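Local coordinates for protein her-1 (Caenorhabditis elegans, PDB 1SZH) that dictates male development in sex determination, probably acting directly in cell signalling, and inhibits the function of TRA-2A, at residues K12-K17 against Q56-A61; G34-C39 against C94-T99. The protein carries 2 engineered substitutions. One frame throughout, in Å; residues are numbered along the deposited sequence.

Contact 1 (K12-K17 against Q56-A61); sequences KDAAEK and QNVLFA
Asp13 meets Val58 at about a right angle, side chain across side chain, with the carboxylate oxygen OD1 of Asp13 lying 3.6 Å from CG1 of Val58. The carboxylate reaches this far because CG of Asp13 stands anti to the backbone N (chi1 -174°), beside the carbonyl carbon. The same oxygen is chiefly a salt-bridge acceptor: through its syn lone pair it binds NZ of Lys17 at 3.0 Å, one helical turn on, a pairing that fixes the direction of the carboxylate and probably balances its charge. Next comes Ala14, whose CB points at the other helix and lies close to both Val58 and Leu59. CG1 of Val58 is 3.8 Å from this methyl and CD2 of Leu59 is 3.9 Å from it. Beta-branched Val58 suits its place, since CG1 meets both Asp13 and Ala14 and leaves CG2 to face Lys17. Alanine suits the opposing position: with the CA atoms of Ala14 and Val58 5.5 Å apart, its small methyl is enough to fill the space between the backbones. The arrangement is helix-to-helix packing between helix 8-18 and helix 47-59, which run in broadly opposite directions and, with helix 24-33, form a three-helix assembly consistent with the overhand bundle of HER-1. Helix 24-33 also packs here: Ala15, pointing away from the 56-61 segment, touches Ile28 and Met31, and Leu59 also touches Met31. A turn beyond Asp13, Lys17 has a chain extended beyond CG, and its CD passes 4.0 Å from CG2 of Val58. The lysine thus contributes aliphatic carbon to the contact while carrying its ammonium out to Asp13.

Contact 2 (G34-C39 against C94-T99); sequences GTPIRC and CKNLMT
The carbonyl oxygen of Thr99 is approached by two donors: a water that gives it a hydrogen bond of 2.6 Å, and the CA-H of Pro36, whose CA stands 3.3 Å away with an angle of 142° at the hydrogen. The same water accepts a bond from the backbone N of Ile37 at 2.9 Å, bridging main chain to main chain. Proline has no N-H of its own to give, so its share is carbon: CG lies 3.3 Å from OG1 of Thr99, the two side chains crossing obliquely, and 3.8 Å from the carbonyl oxygen of Asn96. With chi1 at 53°, OG1 of Thr99 sits between its own backbone N and carbonyl carbon. This hydroxyl donates a 2.8 Å bond to the carbonyl oxygen of Lys95, meeting it at a C=O...donor angle of 144° and tilted a little from the carbonyl plane. An alanine at Thr99 would probably leave the Lys95 carbonyl without this donor and open a gap beside CG of Pro36. Threonine thus suits the place by tying the chain back onto the carbonyl of Lys95 in helix 85-97. On the other side, Gly34 ends helix 24-33 as the C-prime residue of a Schellman motif, its positive phi being easy for glycine, and Ile37 packs this loop against Val51 and Leu55 of helix 47-59. Because the contact rests on one proline ring, the carbonyl and hydroxyl of Thr99 and a shared water at the surface, it is likely to depend more on backbone course than on a buried apolar core.

From the N terminus, helix 8-18 supplies the first half of contact 1, and the chain passes through helix 24-33 to the loop that starts contact 2. It then runs back along helix 47-59, whose end closes contact 1 around 38 intervening residues. Only when helix 85-97 brings in 94-99 does the chain meet 34-39, enclosing 54 residues. The segments alternate, so the two closures cross rather than nest. Contact 1 joins helix 8-18 to helix 47-59, probably within the three-helix bundle; contact 2 fastens the loop after helix 24-33 to helix 85-97, which probably belongs to a different helical bundle. Their nearest atoms are about 7 Å apart, without touching.

Contact 1 (K12-K17 against Q56-A61)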
loop_
_atom_site.group_PDB
_atom_site.type_symbol
_atom_site.label_atom_id
_atom_site.label_comp_id
_atom_site.label_asym_id
_atom_site.label_seq_id
_atom_site.Cartn_x
_atom_site.Cartn_y
_atom_site.Cartn_z
ATOM N N LYS A 12 15.539 -6.889 -9.836
ATOM C CA LYS A 12 16.614 -7.700 -9.281
ATOM C C LYS A 12 17.500 -6.851 -8.371
ATOM O O LYS A 12 17.943 -7.317 -7.326
ATOM C CB LYS A 12 17.452 -8.331 -10.409
ATOM C CG LYS A 12 16.702 -9.411 -11.174
ATOM C CD LYS A 12 17.599 -10.145 -12.171
ATOM C CE LYS A 12 18.660 -10.945 -11.436
ATOM N NZ LYS A 12 19.421 -11.881 -12.315
ATOM N N ASP A 13 17.736 -5.596 -8.751
ATOM C CA ASP A 13 18.569 -4.718 -7.931
ATOM C C ASP A 13 17.887 -4.430 -6.593
ATOM O O ASP A 13 18.534 -4.442 -5.539
ATOM C CB ASP A 13 18.843 -3.407 -8.661
ATOM C CG ASP A 13 19.825 -2.509 -7.906
ATOM O OD1 ASP A 13 19.482 -1.339 -7.654
ATOM O OD2 ASP A 13 20.938 -2.978 -7.573
ATOM N N ALA A 14 16.578 -4.182 -6.630
ATOM C CA ALA A 14 15.842 -3.906 -5.385
ATOM C C ALA A 14 15.879 -5.137 -4.470
ATOM O O ALA A 14 16.055 -5.007 -3.262
ATOM C CB ALA A 14 14.395 -3.523 -5.700
ATOM N N ALA A 15 15.681 -6.324 -5.047
ATOM C CA ALA A 15 15.712 -7.540 -4.255
ATOM C C ALA A 15 17.086 -7.722 -3.595
ATOM O O ALA A 15 17.177 -8.065 -2.417
ATOM C CB ALA A 15 15.373 -8.760 -5.131
ATOM N N GLU A 16 18.141 -7.472 -4.361
ATOM C CA GLU A 16 19.509 -7.616 -3.850
ATOM C C GLU A 16 19.824 -6.643 -2.713
ATOM O O GLU A 16 20.552 -6.986 -1.772
ATOM C CB GLU A 16 20.505 -7.399 -4.996
ATOM C CG GLU A 16 20.420 -8.463 -6.090
ATOM C CD GLU A 16 20.958 -7.979 -7.432
ATOM O OE1 GLU A 16 21.697 -6.972 -7.452
ATOM O OE2 GLU A 16 20.648 -8.615 -8.468
ATOM N N LYS A 17 19.278 -5.440 -2.789
ATOM C CA LYS A 17 19.531 -4.418 -1.784
ATOM C C LYS A 17 18.647 -4.504 -0.563
ATOM O O LYS A 17 18.997 -4.013 0.504
ATOM C CB LYS A 17 19.345 -3.026 -2.401
ATOM C CG LYS A 17 20.390 -2.698 -3.472
ATOM C CD LYS A 17 20.145 -1.360 -4.117
ATOM C CE LYS A 17 21.322 -1.003 -5.047
ATOM N NZ LYS A 17 21.084 0.277 -5.766
ATOM N N GLN A 56 10.477 0.204 -2.194
ATOM C CA GLN A 56 9.922 1.401 -2.818
ATOM C C GLN A 56 11.014 2.426 -3.156
ATOM O O GLN A 56 11.005 3.035 -4.227
ATOM C CB GLN A 56 8.902 2.046 -1.888
ATOM C CG GLN A 56 7.596 1.274 -1.800
ATOM C CD GLN A 56 6.413 2.135 -2.219
ATOM O OE1 GLN A 56 6.199 3.223 -1.684
ATOM N NE2 GLN A 56 5.628 1.644 -3.166
ATOM N N ASN A 57 11.953 2.581 -2.228
ATOM C CA ASN A 57 13.040 3.534 -2.412
ATOM C C ASN A 57 13.931 3.153 -3.593
ATOM O O ASN A 57 14.426 4.037 -4.294
ATOM C CB ASN A 57 13.857 3.665 -1.113
ATOM C CG ASN A 57 13.160 4.528 -0.060
ATOM O OD1 ASN A 57 13.684 4.726 1.049
ATOM N ND2 ASN A 57 11.975 5.038 -0.392
ATOM N N VAL A 58 14.140 1.856 -3.840
ATOM C CA VAL A 58 14.973 1.474 -4.988
ATOM C C VAL A 58 14.166 1.511 -6.290
ATOM O O VAL A 58 14.581 2.121 -7.271
ATOM C CB VAL A 58 15.589 0.065 -4.814
ATOM C CG1 VAL A 58 16.398 -0.309 -6.067
ATOM C CG2 VAL A 58 16.452 0.013 -3.587
ATOM N N LEU A 59 12.986 0.897 -6.307
ATOM C CA LEU A 59 12.167 0.856 -7.521
ATOM C C LEU A 59 11.761 2.219 -8.040
ATOM O O LEU A 59 11.725 2.443 -9.245
ATOM C CB LEU A 59 10.874 0.058 -7.267
ATOM C CG LEU A 59 11.061 -1.430 -6.938
ATOM C CD1 LEU A 59 9.690 -2.028 -6.589
ATOM C CD2 LEU A 59 11.657 -2.169 -8.118
ATOM N N PHE A 60 11.468 3.132 -7.126
ATOM C CA PHE A 60 10.985 4.446 -7.514
ATOM C C PHE A 60 11.978 5.564 -7.178
ATOM O O PHE A 60 11.582 6.687 -6.900
ATOM C CB PHE A 60 9.634 4.682 -6.838
ATOM C CG PHE A 60 8.580 3.667 -7.247
ATOM C CD1 PHE A 60 7.953 2.863 -6.301
ATOM C CD2 PHE A 60 8.256 3.481 -8.594
ATOM C CE1 PHE A 60 7.033 1.874 -6.692
ATOM C CE2 PHE A 60 7.332 2.495 -8.995
ATOM C CZ PHE A 60 6.720 1.697 -8.043
ATOM N N ALA A 61 13.264 5.241 -7.225
ATOM C CA ALA A 61 14.307 6.221 -6.917
ATOM C C ALA A 61 14.217 7.462 -7.814
ATOM O O ALA A 61 14.364 8.585 -7.339
ATOM C CB ALA A 61 15.676 5.577 -7.062
#

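Contact 2 (G34-C39 against C94-T99)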
loop_
_atom_site.group_PDB
_atom_site.type_symbol
_atom_site.label_atom_id
_atom_site.label_comp_id
_atom_site.label_asym_id
_atom_site.label_seq_id
_atom_site.Cartn_x
_atom_site.Cartn_y
_atom_site.Cartn_z
ATOM N N GLY A 34 3.124 -7.867 -8.187
ATOM C CA GLY A 34 2.454 -6.748 -7.570
ATOM C C GLY A 34 1.659 -7.158 -6.337
ATOM O O GLY A 34 0.490 -6.811 -6.218
ATOM N N THR A 35 2.284 -7.902 -5.430
ATOM C CA THR A 35 1.607 -8.347 -4.209
ATOM C C THR A 35 2.397 -7.921 -2.970
ATOM O O THR A 35 3.528 -7.426 -3.068
ATOM C CB THR A 35 1.470 -9.890 -4.190
ATOM O OG1 THR A 35 2.777 -10.495 -4.223
ATOM C CG2 THR A 35 0.680 -10.350 -5.390
ATOM N N PRO A 36 1.809 -8.110 -1.777
ATOM C CA PRO A 36 2.508 -7.740 -0.546
ATOM C C PRO A 36 3.693 -8.658 -0.290
ATOM O O PRO A 36 3.778 -9.773 -0.817
ATOM C CB PRO A 36 1.446 -7.920 0.539
ATOM C CG PRO A 36 0.156 -7.679 -0.193
ATOM C CD PRO A 36 0.379 -8.368 -1.525
ATOM N N ILE A 37 4.602 -8.195 0.556
ATOM C CA ILE A 37 5.769 -8.983 0.923
ATOM C C ILE A 37 5.403 -10.034 1.988
ATOM O O ILE A 37 4.868 -9.700 3.048
ATOM C CB ILE A 37 6.874 -8.094 1.544
ATOM C CG1 ILE A 37 7.341 -7.042 0.540
ATOM C CG2 ILE A 37 8.043 -8.974 2.018
ATOM C CD1 ILE A 37 8.064 -5.844 1.176
ATOM N N ARG A 38 5.670 -11.301 1.712
ATOM C CA ARG A 38 5.439 -12.341 2.714
ATOM C C ARG A 38 6.864 -12.873 2.888
ATOM O O ARG A 38 7.624 -12.403 3.751
ATOM C CB ARG A 38 4.448 -13.371 2.169
ATOM C CG ARG A 38 3.051 -12.742 2.019
ATOM C CD ARG A 38 1.937 -13.733 1.703
ATOM N NE ARG A 38 0.636 -13.060 1.686
ATOM C CZ ARG A 38 -0.524 -13.647 1.397
ATOM N NH1 ARG A 38 -0.567 -14.941 1.093
ATOM N NH2 ARG A 38 -1.648 -12.934 1.407
ATOM N N CYS A 39 7.232 -13.840 2.076
ATOM C CA CYS A 39 8.588 -14.317 2.055
ATOM C C CYS A 39 9.221 -14.923 3.297
ATOM O O CYS A 39 10.448 -14.989 3.388
ATOM C CB CYS A 39 9.458 -13.171 1.518
ATOM S SG CYS A 39 8.850 -12.564 -0.076
ATOM N N CYS A 94 -8.054 -2.675 -1.318
ATOM C CA CYS A 94 -7.248 -1.516 -0.929
ATOM C C CYS A 94 -6.081 -1.948 -0.031
ATOM O O CYS A 94 -4.936 -1.564 -0.269
ATOM C CB CYS A 94 -8.163 -0.525 -0.193
ATOM S SG CYS A 94 -7.434 1.051 0.299
ATOM N N LYS A 95 -6.356 -2.769 0.978
ATOM C CA LYS A 95 -5.278 -3.184 1.876
ATOM C C LYS A 95 -4.180 -3.923 1.115
ATOM O O LYS A 95 -2.982 -3.717 1.383
ATOM C CB LYS A 95 -5.822 -4.060 2.997
ATOM C CG LYS A 95 -6.716 -3.309 3.977
ATOM C CD LYS A 95 -7.272 -4.253 5.045
ATOM C CE LYS A 95 -8.027 -3.481 6.122
ATOM N NZ LYS A 95 -8.589 -4.449 7.116
ATOM N N ASN A 96 -4.574 -4.776 0.168
ATOM C CA ASN A 96 -3.585 -5.509 -0.612
ATOM C C ASN A 96 -2.782 -4.547 -1.494
ATOM O O ASN A 96 -1.564 -4.610 -1.509
ATOM C CB ASN A 96 -4.263 -6.579 -1.474
ATOM C CG ASN A 96 -4.658 -7.806 -0.664
ATOM O OD1 ASN A 96 -3.966 -8.181 0.291
ATOM N ND2 ASN A 96 -5.760 -8.444 -1.047
ATOM N N LEU A 97 -3.459 -3.660 -2.210
ATOM C CA LEU A 97 -2.752 -2.711 -3.069
ATOM C C LEU A 97 -1.805 -1.835 -2.272
ATOM O O LEU A 97 -0.656 -1.621 -2.673
ATOM C CB LEU A 97 -3.756 -1.798 -3.802
ATOM C CG LEU A 97 -4.586 -2.449 -4.906
ATOM C CD1 LEU A 97 -5.784 -1.544 -5.263
ATOM C CD2 LEU A 97 -3.699 -2.695 -6.104
ATOM N N MET A 98 -2.281 -1.329 -1.143
ATOM C CA MET A 98 -1.482 -0.392 -0.355
ATOM C C MET A 98 -0.315 -1.002 0.381
ATOM O O MET A 98 0.465 -0.282 1.005
ATOM C CB MET A 98 -2.396 0.368 0.622
ATOM C CG MET A 98 -3.461 1.232 -0.095
ATOM S SD MET A 98 -2.779 2.717 -0.914
ATOM C CE MET A 98 -2.518 3.808 0.515
ATOM N N THR A 99 -0.191 -2.326 0.325
ATOM C CA THR A 99 0.948 -2.983 0.954
ATOM C C THR A 99 1.809 -3.720 -0.099
ATOM O O THR A 99 2.671 -4.520 0.257
ATOM C CB THR A 99 0.500 -3.978 2.068
ATOM O OG1 THR A 99 -0.475 -4.889 1.539
ATOM C CG2 THR A 99 -0.099 -3.224 3.256
HETATM O O HOH W 1 4.364 -5.619 1.949
#